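Local coordinates for protein trimeric intracellular cation channel type 1B.2 (Caenorhabditis elegans, PDB 5EIK) that forms homotrimeric potassium channels in intracellular membranes, binds the lipid PIP2 and may carry potassium counter-currents during calcium release, at residues Arg134-Val146 and Cys198-His210. Residues are numbered along the deposited sequence; the frame is centred on the assembly and turned at random.
Sequences RTHKIAAGVKHAV and CVIASIVFTLERH. With PT5 ([(2R)-1-octadecanoyloxy-3-[oxidanyl-[(1R,2R,3S,4R,5R,6S)-2,3,6-tris(oxidanyl)-4,5-diphosphonooxy-cyclohexyl]oxy-phospho ryl]oxy-propan-2-yl] (8Z)-icosa-5,8,11,14-tetraenoate), chain B.
The ring of Phe205 has the methyl of Ala139 over one face, with CB 4.0 Å from CE2, while Thr135 CG2 and Ile138 CG2 meet its edge, both side chains crossing it at about a right angle. A second flat group, the guanidinium of Arg209, carries Lys143 on one face: CG of the lysine sits 3.4 Å over the guanidinium plane, nearer its margin than its centre. The third, that of Arg134, meets one phosphate of the bound PIP2 (PT5): O42 lies at its edge, 2.8 Å from NH2, and O43 is shared, NH1 giving it a fairly straight bond (2.9 Å, 160°) and NH2 a weak one.

Segments 134-146 and 198-209, from transmembrane helices 120-148 and 194-209, cross at -45° and illustrate knobs-into-holes packing. Ile138 fills the hole among Cys198, Ala201, Ser202 and Phe205, its CD1 3.8 Å from Cys198 SG. One turn on, Val142 enters the next hole; with CG1 anti to the backbone N (chi1 169°), that methyl reaches Thr206 and Arg209 CG, while CG2 turns to Ser202 OG. Phe205 is the reciprocal knob.

Few polar groups interrupt this seam. Thr206 OG1 donates to Ser202 O, and Ser202 OG bonds to Ile157 O of helix 153-165. No direct hydrogen bond joins the two segments, but a water donates to Ala139 O and accepts from Arg209 NE at 2.7 Å.

Glu131 salt-bridges Arg134 NE, which probably limits the turning of the guanidinium; Lys130 also bonds the lipid. Replacing Arg134 with a leucine would probably cost this phosphate both nitrogen donors and leave Glu131 without its mate. The chemistry thus divides the work: apolar knobs join the helices, and one end of the seam presents a cationic group to PIP2, whose binding is probably required for trimerization.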
loop_
_atom_site.group_PDB
_atom_site.type_symbol
_atom_site.label_atom_id
_atom_site.label_comp_id
_atom_site.label_asym_id
_atom_site.label_seq_id
_atom_site.Cartn_x
_atom_site.Cartn_y
_atom_site.Cartn_z
ATOM N N ARG A 134 -16.279 15.483 10.574
ATOM C CA ARG A 134 -15.600 14.236 10.907
ATOM C C ARG A 134 -16.581 13.249 11.550
ATOM O O ARG A 134 -16.583 12.054 11.226
ATOM C CB ARG A 134 -14.447 14.490 11.876
ATOM C CG ARG A 134 -13.671 13.222 12.218
ATOM C CD ARG A 134 -12.866 13.384 13.493
ATOM N NE ARG A 134 -11.973 14.540 13.438
ATOM C CZ ARG A 134 -10.794 14.557 12.825
ATOM N NH1 ARG A 134 -10.345 13.472 12.206
ATOM N NH2 ARG A 134 -10.064 15.663 12.830
ATOM N N THR A 135 -17.401 13.754 12.470
ATOM C CA THR A 135 -18.378 12.922 13.165
ATOM C C THR A 135 -19.307 12.268 12.158
ATOM O O THR A 135 -19.656 11.094 12.287
ATOM C CB THR A 135 -19.214 13.745 14.148
ATOM O OG1 THR A 135 -18.345 14.376 15.098
ATOM C CG2 THR A 135 -20.181 12.848 14.895
ATOM N N HIS A 136 -19.706 13.032 11.150
ATOM C CA HIS A 136 -20.573 12.506 10.102
ATOM C C HIS A 136 -19.853 11.439 9.273
ATOM O O HIS A 136 -20.472 10.470 8.843
ATOM C CB HIS A 136 -21.026 13.632 9.167
ATOM C CG HIS A 136 -21.706 13.140 7.929
ATOM N ND1 HIS A 136 -23.030 12.763 7.906
ATOM C CD2 HIS A 136 -21.229 12.915 6.680
ATOM C CE1 HIS A 136 -23.341 12.327 6.696
ATOM N NE2 HIS A 136 -22.265 12.408 5.936
ATOM N N LYS A 137 -18.553 11.621 9.031
ATOM C CA LYS A 137 -17.794 10.646 8.238
ATOM C C LYS A 137 -17.753 9.298 8.955
ATOM O O LYS A 137 -17.978 8.253 8.349
ATOM C CB LYS A 137 -16.355 11.118 8.002
ATOM C CG LYS A 137 -16.201 12.354 7.139
ATOM C CD LYS A 137 -14.723 12.656 6.907
ATOM C CE LYS A 137 -14.523 13.784 5.909
ATOM N NZ LYS A 137 -15.255 13.526 4.639
ATOM N N ILE A 138 -17.452 9.335 10.248
ATOM C CA ILE A 138 -17.397 8.127 11.044
ATOM C C ILE A 138 -18.740 7.406 11.048
ATOM O O ILE A 138 -18.797 6.200 10.816
ATOM C CB ILE A 138 -16.987 8.446 12.488
ATOM C CG1 ILE A 138 -15.581 9.046 12.485
ATOM C CG2 ILE A 138 -17.060 7.179 13.355
ATOM C CD1 ILE A 138 -15.089 9.462 13.820
ATOM N N ALA A 139 -19.819 8.148 11.292
ATOM C CA ALA A 139 -21.158 7.557 11.343
ATOM C C ALA A 139 -21.531 6.947 10.005
ATOM O O ALA A 139 -22.089 5.852 9.948
ATOM C CB ALA A 139 -22.195 8.610 11.758
ATOM N N ALA A 140 -21.211 7.656 8.928
ATOM C CA ALA A 140 -21.504 7.172 7.584
ATOM C C ALA A 140 -20.694 5.913 7.304
ATOM O O ALA A 140 -21.189 4.971 6.684
ATOM C CB ALA A 140 -21.169 8.251 6.546
ATOM N N GLY A 141 -19.446 5.910 7.765
ATOM C CA GLY A 141 -18.581 4.765 7.566
ATOM C C GLY A 141 -19.144 3.528 8.239
ATOM O O GLY A 141 -19.142 2.436 7.661
ATOM N N VAL A 142 -19.633 3.704 9.463
ATOM C CA VAL A 142 -20.209 2.606 10.222
ATOM C C VAL A 142 -21.462 2.075 9.532
ATOM O O VAL A 142 -21.640 0.862 9.384
ATOM C CB VAL A 142 -20.552 3.059 11.659
ATOM C CG1 VAL A 142 -21.388 2.011 12.360
ATOM C CG2 VAL A 142 -19.264 3.298 12.439
ATOM N N LYS A 143 -22.323 2.987 9.095
ATOM C CA LYS A 143 -23.554 2.603 8.417
ATOM C C LYS A 143 -23.245 1.832 7.138
ATOM O O LYS A 143 -23.869 0.808 6.853
ATOM C CB LYS A 143 -24.375 3.848 8.087
ATOM C CG LYS A 143 -25.762 3.557 7.565
ATOM C CD LYS A 143 -26.483 4.846 7.208
ATOM C CE LYS A 143 -27.895 4.575 6.706
ATOM N NZ LYS A 143 -28.618 5.835 6.383
ATOM N N HIS A 144 -22.279 2.321 6.369
ATOM C CA HIS A 144 -21.888 1.654 5.131
ATOM C C HIS A 144 -21.408 0.229 5.428
ATOM O O HIS A 144 -21.834 -0.732 4.777
ATOM C CB HIS A 144 -20.786 2.460 4.441
ATOM C CG HIS A 144 -20.340 1.888 3.131
ATOM N ND1 HIS A 144 -21.224 1.481 2.156
ATOM C CD2 HIS A 144 -19.101 1.694 2.622
ATOM C CE1 HIS A 144 -20.548 1.058 1.101
ATOM N NE2 HIS A 144 -19.258 1.178 1.359
ATOM N N ALA A 145 -20.537 0.091 6.426
ATOM C CA ALA A 145 -20.012 -1.219 6.794
ATOM C C ALA A 145 -21.107 -2.161 7.275
ATOM O O ALA A 145 -21.076 -3.356 6.977
ATOM C CB ALA A 145 -18.945 -1.078 7.872
ATOM N N VAL A 146 -22.065 -1.626 8.024
ATOM C CA VAL A 146 -23.168 -2.427 8.543
ATOM C C VAL A 146 -24.017 -3.006 7.417
ATOM O O VAL A 146 -24.488 -4.141 7.498
ATOM C CB VAL A 146 -24.061 -1.580 9.475
ATOM C CG1 VAL A 146 -25.347 -2.327 9.805
ATOM C CG2 VAL A 146 -23.301 -1.271 10.746
ATOM N N CYS A 198 -11.770 8.893 17.645
ATOM C CA CYS A 198 -12.487 8.311 16.509
ATOM C C CYS A 198 -12.804 6.850 16.818
ATOM O O CYS A 198 -13.836 6.321 16.385
ATOM C CB CYS A 198 -11.645 8.357 15.232
ATOM S SG CYS A 198 -11.377 9.982 14.513
ATOM N N VAL A 199 -11.910 6.195 17.555
ATOM C CA VAL A 199 -12.113 4.795 17.917
ATOM C C VAL A 199 -13.335 4.710 18.814
ATOM O O VAL A 199 -14.256 3.928 18.553
ATOM C CB VAL A 199 -10.877 4.208 18.653
ATOM C CG1 VAL A 199 -11.172 2.789 19.158
ATOM C CG2 VAL A 199 -9.684 4.169 17.699
ATOM N N ILE A 200 -13.355 5.540 19.853
ATOM C CA ILE A 200 -14.482 5.561 20.786
ATOM C C ILE A 200 -15.777 5.897 20.054
ATOM O O ILE A 200 -16.779 5.195 20.189
ATOM C CB ILE A 200 -14.250 6.585 21.929
ATOM C CG1 ILE A 200 -13.019 6.179 22.747
ATOM C CG2 ILE A 200 -15.470 6.656 22.836
ATOM C CD1 ILE A 200 -13.060 4.744 23.249
ATOM N N ALA A 201 -15.749 6.966 19.268
ATOM C CA ALA A 201 -16.927 7.373 18.516
ATOM C C ALA A 201 -17.419 6.234 17.629
ATOM O O ALA A 201 -18.626 5.981 17.517
ATOM C CB ALA A 201 -16.610 8.602 17.654
ATOM N N SER A 202 -16.478 5.545 16.998
ATOM C CA SER A 202 -16.825 4.447 16.105
ATOM C C SER A 202 -17.481 3.289 16.848
ATOM O O SER A 202 -18.486 2.731 16.393
ATOM C CB SER A 202 -15.580 3.955 15.367
ATOM O OG SER A 202 -15.941 3.059 14.339
ATOM N N ILE A 203 -16.904 2.919 17.987
ATOM C CA ILE A 203 -17.454 1.844 18.800
ATOM C C ILE A 203 -18.883 2.224 19.203
ATOM O O ILE A 203 -19.825 1.443 19.039
ATOM C CB ILE A 203 -16.608 1.630 20.073
ATOM C CG1 ILE A 203 -15.308 0.916 19.716
ATOM C CG2 ILE A 203 -17.407 0.861 21.119
ATOM C CD1 ILE A 203 -14.327 0.838 20.863
ATOM N N VAL A 204 -19.028 3.439 19.711
ATOM C CA VAL A 204 -20.316 3.957 20.153
ATOM C C VAL A 204 -21.382 3.913 19.068
ATOM O O VAL A 204 -22.515 3.526 19.333
ATOM C CB VAL A 204 -20.171 5.406 20.671
ATOM C CG1 VAL A 204 -21.537 6.069 20.802
ATOM C CG2 VAL A 204 -19.464 5.391 22.025
ATOM N N PHE A 205 -21.028 4.311 17.850
ATOM C CA PHE A 205 -21.987 4.297 16.755
ATOM C C PHE A 205 -22.296 2.875 16.328
ATOM O O PHE A 205 -23.398 2.578 15.879
ATOM C CB PHE A 205 -21.454 5.083 15.548
ATOM C CG PHE A 205 -21.378 6.567 15.768
ATOM C CD1 PHE A 205 -22.288 7.214 16.610
ATOM C CD2 PHE A 205 -20.423 7.329 15.104
ATOM C CE1 PHE A 205 -22.242 8.592 16.783
ATOM C CE2 PHE A 205 -20.370 8.710 15.269
ATOM C CZ PHE A 205 -21.283 9.344 16.113
ATOM N N THR A 206 -21.312 1.994 16.455
ATOM C CA THR A 206 -21.516 0.609 16.080
ATOM C C THR A 206 -22.503 0.003 17.059
ATOM O O THR A 206 -23.503 -0.599 16.654
ATOM C CB THR A 206 -20.194 -0.180 16.107
ATOM O OG1 THR A 206 -19.323 0.331 15.091
ATOM C CG2 THR A 206 -20.442 -1.659 15.847
ATOM N N LEU A 207 -22.224 0.176 18.348
ATOM C CA LEU A 207 -23.106 -0.342 19.395
ATOM C C LEU A 207 -24.509 0.210 19.195
ATOM O O LEU A 207 -25.505 -0.519 19.253
ATOM C CB LEU A 207 -22.602 0.080 20.774
ATOM C CG LEU A 207 -21.326 -0.587 21.277
ATOM C CD1 LEU A 207 -20.977 -0.028 22.640
ATOM C CD2 LEU A 207 -21.525 -2.094 21.350
ATOM N N GLU A 208 -24.567 1.513 18.962
ATOM C CA GLU A 208 -25.818 2.210 18.747
ATOM C C GLU A 208 -26.590 1.571 17.596
ATOM O O GLU A 208 -27.813 1.435 17.655
ATOM C CB GLU A 208 -25.515 3.669 18.440
ATOM C CG GLU A 208 -26.706 4.569 18.468
ATOM C CD GLU A 208 -26.321 6.027 18.385
ATOM O OE1 GLU A 208 -25.790 6.437 17.331
ATOM O OE2 GLU A 208 -26.543 6.757 19.375
ATOM N N ARG A 209 -25.866 1.174 16.557
ATOM C CA ARG A 209 -26.461 0.546 15.381
ATOM C C ARG A 209 -27.022 -0.841 15.681
ATOM O O ARG A 209 -27.889 -1.342 14.963
ATOM C CB ARG A 209 -25.417 0.431 14.272
ATOM C CG ARG A 209 -25.146 1.723 13.542
ATOM C CD ARG A 209 -26.196 1.960 12.481
ATOM N NE ARG A 209 -26.141 3.319 11.960
ATOM C CZ ARG A 209 -27.000 3.814 11.078
ATOM N NH1 ARG A 209 -27.986 3.056 10.612
ATOM N NH2 ARG A 209 -26.880 5.070 10.673
ATOM N N HIS A 210 -26.514 -1.468 16.732
ATOM C CA HIS A 210 -26.974 -2.795 17.106
ATOM C C HIS A 210 -27.819 -2.718 18.367
ATOM O O HIS A 210 -28.122 -3.736 18.991
ATOM C CB HIS A 210 -25.776 -3.722 17.311
ATOM C CG HIS A 210 -25.054 -4.053 16.044
ATOM N ND1 HIS A 210 -25.597 -4.864 15.070
ATOM C CD2 HIS A 210 -23.849 -3.655 15.571
ATOM C CE1 HIS A 210 -24.760 -4.948 14.052
ATOM N NE2 HIS A 210 -23.691 -4.222 14.331
HETATM O O12 PT5 B . -2.114 8.872 15.304
HETATM P P1 PT5 B . -2.128 8.557 13.817
HETATM O O13 PT5 B . -3.388 7.474 13.305
HETATM O O11 PT5 B . -0.757 7.863 13.244
HETATM O O6 PT5 B . -1.491 12.362 13.209
HETATM O O1 PT5 B . -2.366 9.813 12.889
HETATM C C1 PT5 B . -3.318 10.829 13.223
HETATM C C6 PT5 B . -2.758 12.080 12.609
HETATM C C2 PT5 B . -4.760 10.556 12.650
HETATM O O2 PT5 B . -4.690 10.337 11.227
HETATM C C3 PT5 B . -5.683 11.790 12.884
HETATM O O3 PT5 B . -6.927 11.534 12.246
HETATM C C4 PT5 B . -5.103 13.062 12.317
HETATM O O4 PT5 B . -5.855 14.156 12.746
HETATM P P4 PT5 B . -6.708 15.048 11.680
HETATM O O41 PT5 B . -5.810 15.622 10.466
HETATM O O42 PT5 B . -7.404 16.300 12.430
HETATM O O43 PT5 B . -7.773 14.172 11.075
HETATM C C5 PT5 B . -3.655 13.311 12.782
HETATM O O5 PT5 B . -3.127 14.374 11.990
HETATM P P5 PT5 B . -2.905 15.800 12.761
HETATM O O52 PT5 B . -3.619 15.866 14.183
HETATM O O51 PT5 B . -1.250 16.077 12.866
HETATM O O53 PT5 B . -3.520 16.832 11.609
HETATM C C7 PT5 B . -3.372 6.893 11.971
HETATM C C8 PT5 B . -3.751 5.409 12.130
HETATM C C9 PT5 B . -2.536 4.437 12.277
HETATM O O16 PT5 B . -4.553 5.004 10.952
HETATM C C10 PT5 B . -5.896 4.869 11.158
HETATM O O17 PT5 B . -6.677 5.804 11.194
HETATM O O18 PT5 B . -2.679 3.318 11.298
HETATM C C11 PT5 B . -2.037 2.048 11.479
HETATM O O19 PT5 B . -1.669 1.554 12.584
HETATM C C12 PT5 B . -6.352 3.420 11.334
HETATM C C13 PT5 B . -7.475 2.894 10.404
HETATM C C14 PT5 B . -7.848 1.436 10.761
HETATM C C15 PT5 B . -7.267 0.406 9.776
HETATM C C16 PT5 B . -7.815 -1.034 9.998
HETATM C C17 PT5 B . -6.740 -2.148 9.796
HETATM C C18 PT5 B . -7.256 -3.359 9.013
HETATM C C19 PT5 B . -6.553 -4.113 8.302
HETATM C C20 PT5 B . -5.686 -4.058 7.033
HETATM C C21 PT5 B . -4.159 -3.908 7.253
HETATM C C22 PT5 B . -3.399 -3.551 5.961
HETATM C C23 PT5 B . -2.075 -4.329 5.811
HETATM C C24 PT5 B . -1.919 -4.998 4.429
HETATM C C31 PT5 B . -1.829 1.311 10.153
HETATM C C32 PT5 B . -3.097 0.536 9.693
HETATM C C33 PT5 B . -2.947 -0.112 8.284
HETATM C C34 PT5 B . -3.479 0.757 7.115
HETATM C C35 PT5 B . -3.282 0.246 5.603
HETATM C C36 PT5 B . -2.276 0.710 4.780
HETATM C C37 PT5 B . -1.629 -0.262 3.768
HETATM C C38 PT5 B . -1.483 0.472 2.531
HETATM C C39 PT5 B . -0.263 0.993 1.917
HETATM C C40 PT5 B . 0.442 2.169 2.515
HETATM C C25 PT5 B . -0.973 -4.202 3.497
HETATM C C26 PT5 B . -0.997 -4.718 2.049
HETATM C C41 PT5 B . 1.775 1.914 3.231
HETATM C C42 PT5 B . 2.315 3.161 3.941
HETATM C C43 PT5 B . 1.868 3.268 5.403
HETATM O O HOH W 1 -23.906 4.859 12.087
#